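Local coordinates for gentamicin resistance protein (Enterococcus gallinarum, PDB 6CTZ) that probably phosphorylates the 2"-hydroxyl of aminoglycoside antibiotics such as kanamycin and gentamicin, using a guanine nucleotide and magnesium, and so confers resistance, at residues Tyr229-Cys234 and Arg256-Phe261. The protein carries 2 engineered substitutions. Residues are numbered along the deposited sequence; the frame is centred on the assembly and turned at random.
Sequences YLLEDC and RKVSLF. With KAN (kanamycin a), chain E.
Leu231 reaches from the helix of Tyr229-Cys234 to the helix of Arg256-Phe261, and one methyl does most of the touching: CD2 lies 3.8 Å from CG1 of Val258. The same methyl meets the backbone at Ser259, with Leu231 CD2 3.8 Å from Ser259 N. With CG anti to the backbone N (chi1 -176°), the leucine extends to the second helix, and its CB also packs against Val258 CG1, at 4.0 Å. The two side chains cross at a slant, and Met243 of helix 236-246 packs against Val258. Ser259 turns its hydroxyl back onto its own helix: OG donates to Arg256 O at 2.7 Å, tilted 19° from the carbonyl plane, leaving CB to border the leucine methyl. Arg256 O thus takes two donors, Ser259 OG and Leu260 N.

Other side chains of the first helix serve kanamycin. The Tyr229 ring lays one face against the central 2-deoxystreptamine ring, whose C7 stands 3.7 Å above the plane over the ring centre, while Glu232 OE2 lies in the ring plane at its edge. Asp233 OD2 accepts from kanamycin N2 at 2.7 Å, and Glu232 OE2 comes within 2.9 Å of kanamycin O6. Beyond these segments, Tyr229 OH is hydrogen-bonded to Asp265, and Glu232 OE1 sits close to Asp265 OD2, two acids side by side in the pocket. A short helix is thereby packed by apolar contact on helix 251-276 while acidic and aromatic side chains line the aminoglycoside pocket, in the helical C-terminal lobe of the kinase-like aminoglycoside phosphotransferase fold.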
# COMPACT_ATOMS: atom_id res chain seq x y z
N TYR A 229 -6.89 2.77 1.67
CA TYR A 229 -6.67 2.11 2.96
C TYR A 229 -6.79 3.05 4.14
O TYR A 229 -7.04 2.58 5.26
CB TYR A 229 -5.36 1.31 2.98
CG TYR A 229 -5.34 0.29 1.86
CD1 TYR A 229 -6.26 -0.75 1.82
CD2 TYR A 229 -4.41 0.39 0.82
CE1 TYR A 229 -6.27 -1.65 0.77
CE2 TYR A 229 -4.42 -0.51 -0.23
CZ TYR A 229 -5.35 -1.53 -0.25
OH TYR A 229 -5.36 -2.43 -1.28
N LEU A 230 -6.66 4.36 3.92
CA LEU A 230 -7.10 5.28 4.96
C LEU A 230 -8.58 5.06 5.27
O LEU A 230 -8.98 4.99 6.43
CB LEU A 230 -6.82 6.73 4.54
CG LEU A 230 -5.35 7.09 4.36
CD1 LEU A 230 -5.19 8.59 4.11
CD2 LEU A 230 -4.48 6.63 5.52
N LEU A 231 -9.40 4.94 4.23
CA LEU A 231 -10.82 4.73 4.46
C LEU A 231 -11.08 3.35 5.05
O LEU A 231 -11.80 3.21 6.05
CB LEU A 231 -11.60 4.93 3.15
CG LEU A 231 -13.13 4.84 3.27
CD1 LEU A 231 -13.66 5.80 4.33
CD2 LEU A 231 -13.81 5.09 1.93
N GLU A 232 -10.48 2.31 4.47
CA GLU A 232 -10.76 0.94 4.89
C GLU A 232 -10.23 0.68 6.30
O GLU A 232 -10.92 0.04 7.12
CB GLU A 232 -10.13 -0.02 3.88
CG GLU A 232 -10.46 -1.48 4.03
CD GLU A 232 -9.83 -2.31 2.91
OE1 GLU A 232 -10.11 -2.03 1.71
OE2 GLU A 232 -9.05 -3.22 3.23
N ASP A 233 -9.03 1.18 6.62
CA ASP A 233 -8.32 0.79 7.83
C ASP A 233 -8.25 1.87 8.89
O ASP A 233 -8.06 1.55 10.07
CB ASP A 233 -6.89 0.36 7.50
CG ASP A 233 -6.83 -0.93 6.75
OD1 ASP A 233 -7.80 -1.72 6.82
OD2 ASP A 233 -5.79 -1.18 6.12
N CYS A 234 -8.37 3.14 8.52
CA CYS A 234 -8.36 4.22 9.50
C CYS A 234 -9.73 4.82 9.73
O CYS A 234 -9.92 5.50 10.75
CB CYS A 234 -7.36 5.32 9.09
SG CYS A 234 -5.68 4.71 8.84
N ARG A 256 -17.41 8.89 -1.71
CA ARG A 256 -18.08 7.89 -2.54
C ARG A 256 -17.11 7.25 -3.52
O ARG A 256 -17.05 6.02 -3.64
CB ARG A 256 -19.27 8.51 -3.27
CG ARG A 256 -19.91 7.53 -4.25
CD ARG A 256 -20.45 6.28 -3.58
NE ARG A 256 -21.42 6.57 -2.53
CZ ARG A 256 -22.72 6.75 -2.72
NH1 ARG A 256 -23.24 6.64 -3.94
NH2 ARG A 256 -23.50 7.02 -1.69
N LYS A 257 -16.31 8.06 -4.21
CA LYS A 257 -15.32 7.52 -5.13
C LYS A 257 -14.37 6.56 -4.42
O LYS A 257 -14.11 5.45 -4.90
CB LYS A 257 -14.52 8.66 -5.75
CG LYS A 257 -13.51 8.20 -6.78
CD LYS A 257 -12.70 9.36 -7.33
CE LYS A 257 -11.60 8.87 -8.25
NZ LYS A 257 -10.78 9.99 -8.79
N VAL A 258 -13.82 6.98 -3.27
CA VAL A 258 -12.89 6.11 -2.57
C VAL A 258 -13.60 4.85 -2.07
O VAL A 258 -13.01 3.76 -2.06
CB VAL A 258 -12.18 6.88 -1.44
CG1 VAL A 258 -11.21 5.97 -0.69
CG2 VAL A 258 -11.42 8.05 -2.00
N SER A 259 -14.87 4.97 -1.68
CA SER A 259 -15.60 3.79 -1.23
C SER A 259 -15.77 2.78 -2.36
O SER A 259 -15.81 1.57 -2.11
CB SER A 259 -16.95 4.19 -0.63
OG SER A 259 -17.92 4.43 -1.64
N LEU A 260 -15.89 3.27 -3.60
CA LEU A 260 -15.91 2.36 -4.75
C LEU A 260 -14.58 1.62 -4.86
O LEU A 260 -14.55 0.40 -5.05
CB LEU A 260 -16.24 3.13 -6.03
CG LEU A 260 -17.70 3.62 -6.10
CD1 LEU A 260 -17.84 4.75 -7.12
CD2 LEU A 260 -18.67 2.50 -6.40
N PHE A 261 -13.45 2.34 -4.72
CA PHE A 261 -12.15 1.67 -4.66
C PHE A 261 -12.11 0.63 -3.55
O PHE A 261 -11.49 -0.42 -3.71
CB PHE A 261 -11.03 2.69 -4.43
CG PHE A 261 -10.79 3.65 -5.57
CD1 PHE A 261 -11.17 3.34 -6.87
CD2 PHE A 261 -10.17 4.87 -5.33
CE1 PHE A 261 -10.93 4.24 -7.90
CE2 PHE A 261 -9.94 5.76 -6.34
CZ PHE A 261 -10.32 5.45 -7.63
C1 KAN E . -7.37 -6.89 3.24
C2 KAN E . -8.89 -6.85 3.12
C3 KAN E . -9.50 -6.41 4.43
C4 KAN E . -9.05 -7.41 5.49
C5 KAN E . -7.53 -7.47 5.58
C6 KAN E . -7.06 -8.53 6.57
C7 KAN E . -3.42 -3.45 2.43
C8 KAN E . -3.49 -4.88 1.90
C9 KAN E . -4.94 -5.39 1.97
C10 KAN E . -5.50 -5.30 3.39
C11 KAN E . -5.36 -3.87 3.93
C12 KAN E . -3.91 -3.40 3.87
C13 KAN E . -2.54 -6.03 -0.01
C14 KAN E . -1.38 -5.76 -0.96
C15 KAN E . -1.87 -4.84 -2.08
C16 KAN E . -3.06 -5.48 -2.78
C17 KAN E . -4.13 -5.82 -1.76
C18 KAN E . -5.27 -6.57 -2.44
N1 KAN E . -5.61 -8.57 6.55
N2 KAN E . -5.84 -3.78 5.31
N3 KAN E . -2.05 -2.96 2.33
N4 KAN E . -0.82 -4.56 -3.06
O5 KAN E . -6.91 -7.72 4.31
O6 KAN E . -9.25 -5.92 2.08
O7 KAN E . -10.92 -6.39 4.36
O8 KAN E . -9.58 -7.01 6.76
O9 KAN E . -6.91 -5.54 3.40
O10 KAN E . -4.96 -6.77 1.57
O11 KAN E . -3.02 -4.81 0.55
O12 KAN E . -3.59 -6.65 -0.75
O13 KAN E . -0.31 -5.19 -0.20
O14 KAN E . -3.64 -4.59 -3.75
O15 KAN E . -6.28 -6.87 -1.47